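PDB 2CW5: (R)-S-adenosyl-L-methionine hydrolase, which catalyses the hydrolysis of S-adenosyl-L-methionine to adenosine and L-methionine and has no chlorinase or fluorinase activity. Local coordinates for residues 176-181 with 250-255; 189-194 with 229-234; 109-114 with 139-144; 103-108 with 158-163. One frame throughout, in Å; residues are numbered along the deposited sequence.

Contact 1: 176-181 with 250-255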
# COMPACT_ATOMS: atom_id res chain seq x y z
N GLY C 176 20.54 27.08 -6.71
CA GLY C 176 20.26 25.79 -6.12
C GLY C 176 19.90 24.85 -7.26
O GLY C 176 20.20 25.14 -8.42
N GLU C 177 19.25 23.73 -6.95
CA GLU C 177 18.87 22.81 -8.02
C GLU C 177 17.60 22.06 -7.62
O GLU C 177 17.20 22.09 -6.46
CB GLU C 177 19.98 21.79 -8.27
CG GLU C 177 20.11 20.74 -7.16
CD GLU C 177 21.13 19.66 -7.47
OE1 GLU C 177 22.33 19.87 -7.25
OE2 GLU C 177 20.71 18.59 -7.96
N VAL C 178 16.97 21.42 -8.60
CA VAL C 178 15.78 20.64 -8.29
C VAL C 178 16.28 19.36 -7.63
O VAL C 178 17.07 18.61 -8.22
CB VAL C 178 14.99 20.27 -9.57
CG1 VAL C 178 13.84 19.34 -9.21
CG2 VAL C 178 14.44 21.54 -10.23
N LEU C 179 15.84 19.12 -6.40
CA LEU C 179 16.26 17.94 -5.64
C LEU C 179 15.50 16.70 -6.09
O LEU C 179 16.10 15.67 -6.41
CB LEU C 179 16.02 18.16 -4.14
CG LEU C 179 16.27 16.96 -3.21
CD1 LEU C 179 17.74 16.56 -3.27
CD2 LEU C 179 15.89 17.33 -1.78
N THR C 180 14.18 16.81 -6.10
CA THR C 180 13.31 15.69 -6.48
C THR C 180 11.90 16.25 -6.66
O THR C 180 11.72 17.47 -6.67
CB THR C 180 13.32 14.61 -5.36
OG1 THR C 180 12.53 13.49 -5.76
CG2 THR C 180 12.77 15.19 -4.05
N PHE C 181 10.91 15.37 -6.83
CA PHE C 181 9.51 15.79 -7.00
C PHE C 181 8.64 15.00 -6.02
O PHE C 181 9.02 13.92 -5.60
CB PHE C 181 9.03 15.48 -8.42
CG PHE C 181 9.81 16.18 -9.49
CD1 PHE C 181 9.52 17.50 -9.82
CD2 PHE C 181 10.85 15.53 -10.15
CE1 PHE C 181 10.26 18.16 -10.80
CE2 PHE C 181 11.59 16.18 -11.13
CZ PHE C 181 11.30 17.50 -11.45
N MSE C 250 18.13 20.15 -12.39
CA MSE C 250 17.92 21.40 -13.11
C MSE C 250 18.22 22.56 -12.16
O MSE C 250 17.74 22.59 -11.03
CB MSE C 250 16.48 21.46 -13.60
CG MSE C 250 16.24 22.35 -14.78
SE MSE C 250 14.46 22.02 -15.47
CE MSE C 250 14.83 20.42 -16.49
N PRO C 251 19.02 23.53 -12.61
CA PRO C 251 19.32 24.65 -11.72
C PRO C 251 18.12 25.54 -11.41
O PRO C 251 17.20 25.71 -12.22
CB PRO C 251 20.44 25.40 -12.46
CG PRO C 251 20.20 25.06 -13.90
CD PRO C 251 19.83 23.60 -13.85
N VAL C 252 18.13 26.08 -10.19
CA VAL C 252 17.09 26.97 -9.70
C VAL C 252 17.83 28.20 -9.21
O VAL C 252 18.78 28.10 -8.43
CB VAL C 252 16.32 26.31 -8.53
CG1 VAL C 252 15.27 27.27 -8.00
CG2 VAL C 252 15.66 25.02 -9.01
N ARG C 253 17.40 29.38 -9.66
CA ARG C 253 18.06 30.62 -9.28
C ARG C 253 17.11 31.70 -8.78
O ARG C 253 16.14 32.05 -9.44
CB ARG C 253 18.86 31.12 -10.48
CG ARG C 253 19.33 32.56 -10.43
CD ARG C 253 20.22 32.86 -11.63
NE ARG C 253 19.66 32.28 -12.85
CZ ARG C 253 20.31 32.17 -14.01
NH1 ARG C 253 21.56 32.61 -14.12
NH2 ARG C 253 19.72 31.62 -15.05
N LEU C 254 17.40 32.23 -7.59
CA LEU C 254 16.58 33.30 -7.03
C LEU C 254 16.93 34.60 -7.73
O LEU C 254 18.09 35.02 -7.74
CB LEU C 254 16.82 33.42 -5.52
CG LEU C 254 16.24 32.29 -4.67
CD1 LEU C 254 16.64 32.47 -3.22
CD2 LEU C 254 14.72 32.28 -4.81
N LEU C 255 15.93 35.23 -8.33
CA LEU C 255 16.13 36.48 -9.05
C LEU C 255 16.05 37.66 -8.09
O LEU C 255 15.15 38.51 -8.27
CB LEU C 255 15.08 36.62 -10.15
CG LEU C 255 15.04 35.49 -11.17
CD1 LEU C 255 13.78 35.61 -12.02
CD2 LEU C 255 16.29 35.52 -12.03
OXT LEU C 255 16.90 37.73 -7.17
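Gly176 and Val252 form an antiparallel hydrogen-bonded pair joining strands 175-181 and 251-254 in the antiparallel sheet of the C-terminal domain. Gly176 N gives a nearly straight bond to Val252 O (2.7 Å), and Val252 N returns one to Gly176 O (2.9 Å), approaching from well above the carbonyl plane. A third bond, Val178 N to Met250 O at 2.8 Å, is more bent. Between them, Pro251 faces Glu177 in a non-hydrogen-bonded pair, a place where a proline costs the ladder no bond.

Glycine puts no side chain beside Val252, whose CG2 leans over the backbone to Glu177 C (3.8 Å). The two valines, compact and branched at CB, then cross at about a right angle. In Val178, CG1 is anti to the backbone N (chi1 175°), and CG2, anti to the carbonyl carbon, does the touching. Glu177 sends its extended chain away from this pairing, and its OE2 makes a salt bridge with Arg46. Met250, a selenomethionine in the crystal, also turns its tip away, so its root carries the packing. Val178 CG2 lies 3.9 Å from Met250 CB and equally far from Val252 CG2.

Contact 2: 189-194 with 229-234; sequences TTLLRA and GLLEVA
In Thr189 a chi1 of 77° sets OG1 between the backbone N and the carbonyl carbon, close to Leu231 O, while Leu231 holds CG anti to its own N (chi1 -178°), with CD2 beyond it near Thr189 CG2. The hydroxyl forms an ST turn: OG1 accepts from Leu191 N (3.2 Å) where the chain leaves strand 187-189, and donates to Leu231 O (2.8 Å). That carbonyl is gripped twice, with Thr189 N nearly along the C=O axis at 3.0 Å and OG1 coming from above the carbonyl plane. A valine in place of Thr189 would probably leave Leu191 N without its acceptor and Leu231 O without its second donor, setting the turn freer to move.

In return, Leu231 N bonds to Leu191 O at 2.8 Å. Leucines suit the rest: Leu191 and Leu231 lie side by side, pointing the same way, and Leu191 also packs on Val252 of strand 251-254. Leu231 CD1 reaches Ala194 CB and touches Arg193 O, a buried carbonyl with no partner in the model. Beyond, Glu232, a residue that by similarity binds S-adenosylmethionine, turns away from this loop.

Towards the surface, Leu192 CD2 meets Leu230 CD2 (3.5 Å), the two side chains crossing obliquely. Gly229 has backbone angles at which a CB would jam against the preceding carbonyl oxygen. Beside it, one water donates to both Leu192 O and Gly229 O, at 2.6 Å each.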
# COMPACT_ATOMS: atom_id res chain seq x y z
N THR C 189 13.26 21.85 -4.26
CA THR C 189 14.57 22.37 -4.60
C THR C 189 15.48 22.34 -3.37
O THR C 189 15.03 22.01 -2.27
CB THR C 189 14.51 23.83 -5.11
OG1 THR C 189 14.32 24.72 -4.01
CG2 THR C 189 13.35 23.99 -6.11
N THR C 190 16.74 22.68 -3.58
CA THR C 190 17.73 22.69 -2.51
C THR C 190 17.82 24.07 -1.85
O THR C 190 18.65 24.29 -0.96
CB THR C 190 19.13 22.30 -3.04
OG1 THR C 190 19.48 23.17 -4.13
CG2 THR C 190 19.14 20.86 -3.52
N LEU C 191 16.99 25.00 -2.29
CA LEU C 191 17.00 26.36 -1.74
C LEU C 191 16.32 26.44 -0.37
O LEU C 191 15.23 25.90 -0.17
CB LEU C 191 16.31 27.33 -2.70
CG LEU C 191 17.07 27.62 -3.99
CD1 LEU C 191 16.26 28.57 -4.85
CD2 LEU C 191 18.43 28.22 -3.66
N LEU C 192 16.97 27.12 0.57
CA LEU C 192 16.44 27.27 1.93
C LEU C 192 15.60 28.52 2.13
O LEU C 192 14.95 28.68 3.17
CB LEU C 192 17.59 27.26 2.93
CG LEU C 192 18.28 25.90 3.04
CD1 LEU C 192 19.60 26.05 3.79
CD2 LEU C 192 17.35 24.92 3.75
N ARG C 193 15.60 29.43 1.16
CA ARG C 193 14.80 30.62 1.32
C ARG C 193 13.91 30.90 0.11
O ARG C 193 14.24 30.54 -1.02
CB ARG C 193 15.68 31.84 1.63
CG ARG C 193 16.24 32.54 0.41
CD ARG C 193 16.55 33.99 0.76
NE ARG C 193 16.84 34.80 -0.42
CZ ARG C 193 16.96 36.12 -0.41
NH1 ARG C 193 16.82 36.79 0.73
NH2 ARG C 193 17.22 36.78 -1.54
N ALA C 194 12.77 31.53 0.37
CA ALA C 194 11.82 31.87 -0.67
C ALA C 194 11.35 33.29 -0.40
O ALA C 194 10.31 33.50 0.23
CB ALA C 194 10.64 30.90 -0.63
N GLY C 229 11.00 23.13 4.88
CA GLY C 229 11.91 24.27 4.87
C GLY C 229 12.64 24.49 3.56
O GLY C 229 13.56 25.32 3.50
N LEU C 230 12.27 23.77 2.52
CA LEU C 230 12.91 23.93 1.21
C LEU C 230 11.96 24.58 0.23
O LEU C 230 10.74 24.36 0.28
CB LEU C 230 13.36 22.57 0.67
CG LEU C 230 14.39 21.81 1.50
CD1 LEU C 230 14.71 20.47 0.85
CD2 LEU C 230 15.66 22.65 1.63
N LEU C 231 12.49 25.40 -0.67
CA LEU C 231 11.66 26.07 -1.66
C LEU C 231 11.07 25.03 -2.60
O LEU C 231 11.75 24.09 -3.02
CB LEU C 231 12.47 27.10 -2.46
CG LEU C 231 11.71 27.93 -3.50
CD1 LEU C 231 12.44 29.23 -3.78
CD2 LEU C 231 11.54 27.13 -4.78
N GLU C 232 9.79 25.18 -2.91
CA GLU C 232 9.10 24.26 -3.80
C GLU C 232 8.43 25.01 -4.94
O GLU C 232 8.14 26.20 -4.82
CB GLU C 232 8.06 23.45 -3.02
CG GLU C 232 8.65 22.39 -2.09
CD GLU C 232 7.60 21.68 -1.24
OE1 GLU C 232 6.49 21.43 -1.75
OE2 GLU C 232 7.90 21.36 -0.07
N VAL C 233 8.19 24.30 -6.04
CA VAL C 233 7.53 24.86 -7.22
C VAL C 233 6.35 23.95 -7.57
O VAL C 233 6.54 22.77 -7.87
CB VAL C 233 8.47 24.92 -8.44
CG1 VAL C 233 7.69 25.33 -9.69
CG2 VAL C 233 9.59 25.92 -8.17
N ALA C 234 5.14 24.50 -7.52
CA ALA C 234 3.96 23.71 -7.82
C ALA C 234 3.05 24.35 -8.86
O ALA C 234 3.18 25.53 -9.18
CB ALA C 234 3.17 23.45 -6.54
O HOH W 1 14.40 27.15 5.14

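Contact 3: 109-114 with 139-144; sequences FLLEPP and APAAAH
Leu111, just past the end of strand 107-110, reaches Ala141 on helix 133-147, and its side chain closes the distance atom by atom. CB points towards the helix but is still 4.7 Å from Ala141 CB. With chi1 at -59°, CG stands anti to the carbonyl carbon and comes to 4.3 Å from that methyl. The fork then makes the contact: CD1 is 3.7 Å and CD2 3.9 Å from Ala141 CB, so the two branches straddle one small methyl group. Alanine suits the spot because a longer side chain would meet the leucine fork.

Two residues on, the chain offers a proline ring instead. The rings of Pro113 and Pro140 meet at a slant, CG against CG at 3.7 Å, and Pro140 CB lies 4.0 Å from Pro114 O. Pro140 has no N-H to give to the turn before, and the helix is kinked there, yet its carbonyl still accepts from His144 N. The side-chain packing is apolar and sets helix 133-147 beside the mixed sheet of the alpha/beta N-terminal domain, where strand 107-110 runs between 79-83 and 157-158. Leu111 also rests on Ala79 and Ala81 of strand 79-83, while Ala139, Ala142 and Ala143 pack on helix 16-24.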
# COMPACT_ATOMS: atom_id res chain seq x y z
N PHE C 109 28.69 0.48 11.06
CA PHE C 109 29.05 -0.93 11.10
C PHE C 109 28.62 -1.68 9.85
O PHE C 109 27.58 -1.38 9.26
CB PHE C 109 28.38 -1.60 12.31
CG PHE C 109 28.81 -1.04 13.63
CD1 PHE C 109 29.86 -1.62 14.34
CD2 PHE C 109 28.17 0.07 14.17
CE1 PHE C 109 30.26 -1.10 15.57
CE2 PHE C 109 28.56 0.60 15.39
CZ PHE C 109 29.61 0.01 16.09
N LEU C 110 29.43 -2.66 9.44
CA LEU C 110 29.10 -3.49 8.28
C LEU C 110 28.08 -4.50 8.79
O LEU C 110 28.23 -5.03 9.88
CB LEU C 110 30.35 -4.22 7.78
CG LEU C 110 30.93 -3.78 6.43
CD1 LEU C 110 29.93 -4.08 5.32
CD2 LEU C 110 31.25 -2.30 6.48
N LEU C 111 27.05 -4.78 8.00
CA LEU C 111 26.03 -5.73 8.43
C LEU C 111 26.31 -7.16 7.97
O LEU C 111 26.36 -7.44 6.78
CB LEU C 111 24.65 -5.29 7.93
CG LEU C 111 24.14 -3.92 8.37
CD1 LEU C 111 22.70 -3.75 7.92
CD2 LEU C 111 24.25 -3.78 9.88
N GLU C 112 26.51 -8.05 8.95
CA GLU C 112 26.77 -9.46 8.67
C GLU C 112 25.99 -10.32 9.67
O GLU C 112 26.52 -11.28 10.22
CB GLU C 112 28.27 -9.76 8.78
CG GLU C 112 29.15 -8.77 8.04
CD GLU C 112 30.59 -9.23 7.92
OE1 GLU C 112 31.19 -9.61 8.95
OE2 GLU C 112 31.13 -9.21 6.79
N PRO C 113 24.70 -10.00 9.89
CA PRO C 113 23.88 -10.76 10.83
C PRO C 113 23.52 -12.15 10.30
O PRO C 113 23.66 -12.42 9.10
CB PRO C 113 22.65 -9.88 11.00
CG PRO C 113 22.47 -9.35 9.61
CD PRO C 113 23.89 -8.97 9.22
N PRO C 114 23.06 -13.04 11.18
CA PRO C 114 22.69 -14.38 10.72
C PRO C 114 21.42 -14.29 9.88
O PRO C 114 20.46 -13.60 10.26
CB PRO C 114 22.48 -15.15 12.02
CG PRO C 114 21.99 -14.09 12.96
CD PRO C 114 22.90 -12.92 12.64
N ALA C 139 16.66 -6.54 7.72
CA ALA C 139 15.65 -6.84 8.73
C ALA C 139 16.24 -7.41 10.02
O ALA C 139 15.91 -6.95 11.11
CB ALA C 139 14.60 -7.80 8.16
N PRO C 140 17.12 -8.42 9.90
CA PRO C 140 17.70 -8.98 11.13
C PRO C 140 18.55 -7.96 11.88
O PRO C 140 18.61 -7.98 13.11
CB PRO C 140 18.52 -10.17 10.61
CG PRO C 140 18.86 -9.79 9.20
CD PRO C 140 17.57 -9.17 8.71
N ALA C 141 19.17 -7.05 11.14
CA ALA C 141 20.00 -6.01 11.73
C ALA C 141 19.11 -5.03 12.51
O ALA C 141 19.42 -4.65 13.64
CB ALA C 141 20.76 -5.27 10.64
N ALA C 142 18.01 -4.64 11.89
CA ALA C 142 17.07 -3.71 12.51
C ALA C 142 16.46 -4.31 13.78
O ALA C 142 16.32 -3.63 14.78
CB ALA C 142 15.97 -3.36 11.52
N ALA C 143 16.11 -5.59 13.73
CA ALA C 143 15.52 -6.25 14.89
C ALA C 143 16.55 -6.25 16.03
O ALA C 143 16.23 -5.95 17.18
CB ALA C 143 15.12 -7.68 14.54
N HIS C 144 17.79 -6.59 15.68
CA HIS C 144 18.89 -6.63 16.64
C HIS C 144 18.99 -5.29 17.37
O HIS C 144 19.01 -5.25 18.60
CB HIS C 144 20.19 -6.94 15.89
CG HIS C 144 21.39 -7.05 16.77
ND1 HIS C 144 22.04 -5.95 17.28
CD2 HIS C 144 22.09 -8.13 17.19
CE1 HIS C 144 23.10 -6.35 17.97
NE2 HIS C 144 23.15 -7.66 17.93

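Contact 4: 103-108 with 158-163; sequences DPPRRA and VPVETL
Leu163 and Ala108 form the close-packed side of this contact. With chi1 at -67°, Leu163 CG lies anti to the carbonyl carbon, and both branches beyond it, CD1 and CD2, stand 3.9 Å from Ala108 CB. CD1 also touches Pro105 CG, the proline ring and the leucine sliding past each other in opposite directions; Trp100 of helix 99-102 packs on both. An alanine in place of Leu163 would probably open a gap beside the Ala108 methyl and leave Pro105 CG without its leucine partner. Val160 uses CG1, which touches mainly backbone, 3.4 Å from Arg106 O. Small Ala108 leaves room for valine and leucine together.

The backbone under this packing is a classic beta bulge, Arg106 and Arg107 both facing Leu83 as strand 107-110 begins in the mixed sheet of the N-terminal part. On the other side comes the short strand 157-158, outermost within this chain, followed by a 3-10 turn at 160-162. In that turn Pro159 O accepts from both Thr162 N and Thr162 OG1.

Where the strands meet, the pairing is loose. Val158 N bonds to Ala108 O (3.0 Å), but the return bond is replaced by a water that accepts from Ala108 N at 3.0 Å and donates to Val158 O at 2.7 Å. Arg106 and Arg107 point away from the other segment and are exposed, though Arg107 also touches Pro151.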
# COMPACT_ATOMS: atom_id res chain seq x y z
N ASP C 103 21.41 14.78 11.61
CA ASP C 103 22.01 13.89 12.61
C ASP C 103 23.20 13.10 12.04
O ASP C 103 23.05 11.97 11.58
CB ASP C 103 20.92 12.94 13.13
CG ASP C 103 21.47 11.85 14.03
OD1 ASP C 103 22.34 12.13 14.88
OD2 ASP C 103 21.00 10.70 13.91
N PRO C 104 24.40 13.71 12.04
CA PRO C 104 25.62 13.09 11.54
C PRO C 104 25.99 11.88 12.40
O PRO C 104 26.17 12.02 13.61
CB PRO C 104 26.66 14.21 11.66
CG PRO C 104 25.84 15.45 11.57
CD PRO C 104 24.63 15.12 12.39
N PRO C 105 26.10 10.69 11.80
CA PRO C 105 26.45 9.51 12.59
C PRO C 105 27.83 9.58 13.24
O PRO C 105 28.75 10.19 12.70
CB PRO C 105 26.33 8.37 11.58
CG PRO C 105 26.67 9.03 10.29
CD PRO C 105 25.93 10.34 10.38
N ARG C 106 27.94 8.95 14.40
CA ARG C 106 29.19 8.91 15.14
C ARG C 106 29.91 7.59 14.87
O ARG C 106 31.14 7.53 14.87
CB ARG C 106 28.91 9.06 16.64
CG ARG C 106 28.25 10.37 17.02
CD ARG C 106 29.26 11.51 17.07
NE ARG C 106 30.18 11.36 18.20
CZ ARG C 106 31.15 12.23 18.50
NH1 ARG C 106 31.32 13.32 17.77
NH2 ARG C 106 31.93 12.00 19.55
N ARG C 107 29.13 6.53 14.64
CA ARG C 107 29.69 5.21 14.36
C ARG C 107 28.92 4.49 13.26
O ARG C 107 27.72 4.72 13.09
CB ARG C 107 29.68 4.35 15.63
CG ARG C 107 30.64 4.81 16.71
CD ARG C 107 30.80 3.76 17.79
NE ARG C 107 29.57 3.54 18.53
CZ ARG C 107 29.37 2.51 19.36
NH1 ARG C 107 30.33 1.61 19.54
NH2 ARG C 107 28.22 2.38 20.00
N ALA C 108 29.61 3.63 12.52
CA ALA C 108 28.99 2.86 11.44
C ALA C 108 29.51 1.43 11.52
O ALA C 108 30.63 1.19 11.98
CB ALA C 108 29.34 3.47 10.09
N VAL C 158 33.28 0.33 10.89
CA VAL C 158 33.99 1.07 9.85
C VAL C 158 33.92 2.56 10.15
O VAL C 158 33.00 3.02 10.83
CB VAL C 158 33.39 0.80 8.46
CG1 VAL C 158 33.51 -0.68 8.12
CG2 VAL C 158 31.93 1.24 8.41
N PRO C 159 34.89 3.34 9.65
CA PRO C 159 34.95 4.79 9.86
C PRO C 159 33.77 5.49 9.21
O PRO C 159 33.46 5.24 8.05
CB PRO C 159 36.27 5.18 9.19
CG PRO C 159 37.09 3.92 9.26
CD PRO C 159 36.08 2.87 8.91
N VAL C 160 33.10 6.38 9.95
CA VAL C 160 31.96 7.10 9.40
C VAL C 160 32.37 7.92 8.19
O VAL C 160 31.55 8.20 7.31
CB VAL C 160 31.31 8.05 10.43
CG1 VAL C 160 30.59 7.25 11.50
CG2 VAL C 160 32.37 8.95 11.06
N GLU C 161 33.64 8.30 8.13
CA GLU C 161 34.10 9.09 7.00
C GLU C 161 34.06 8.29 5.70
O GLU C 161 34.09 8.86 4.61
CB GLU C 161 35.52 9.63 7.24
CG GLU C 161 36.58 8.59 7.59
CD GLU C 161 36.71 8.35 9.09
OE1 GLU C 161 37.78 7.85 9.51
OE2 GLU C 161 35.76 8.66 9.84
N THR C 162 33.97 6.96 5.81
CA THR C 162 33.92 6.11 4.62
C THR C 162 32.49 5.97 4.08
O THR C 162 32.28 5.44 2.99
CB THR C 162 34.48 4.70 4.90
OG1 THR C 162 33.60 3.98 5.78
CG2 THR C 162 35.86 4.79 5.54
N LEU C 163 31.50 6.44 4.84
CA LEU C 163 30.11 6.35 4.40
C LEU C 163 29.87 7.20 3.15
O LEU C 163 30.44 8.27 3.00
CB LEU C 163 29.17 6.80 5.52
CG LEU C 163 29.14 5.89 6.76
CD1 LEU C 163 28.24 6.48 7.83
CD2 LEU C 163 28.64 4.50 6.36
O HOH W 2 32.47 3.88 13.38

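How the contacts relate
Contacts 1 and 2 both reach one antiparallel sheet and touch directly: Thr190 OG1 lies 2.9 Å from Glu177 N. Contacts 3 and 4 share strand 107-110 in the N-terminal part, with Leu110 packed on Val158. The centres of contacts 1 and 3 are about 37 Å apart. Each contact has a buried part (Val178 and Val252; Leu230 and Leu231; Leu111 and Ala141; Ala108 and Leu163) and an exposed margin (Pro251; Leu192; Pro114; Arg106). Their chemistry follows their place: direct backbone bonds in contact 1, a hydroxyl and a water added in contact 2, apolar side-chain packing in contact 3, and a water standing in for a missing strand bond in contact 4.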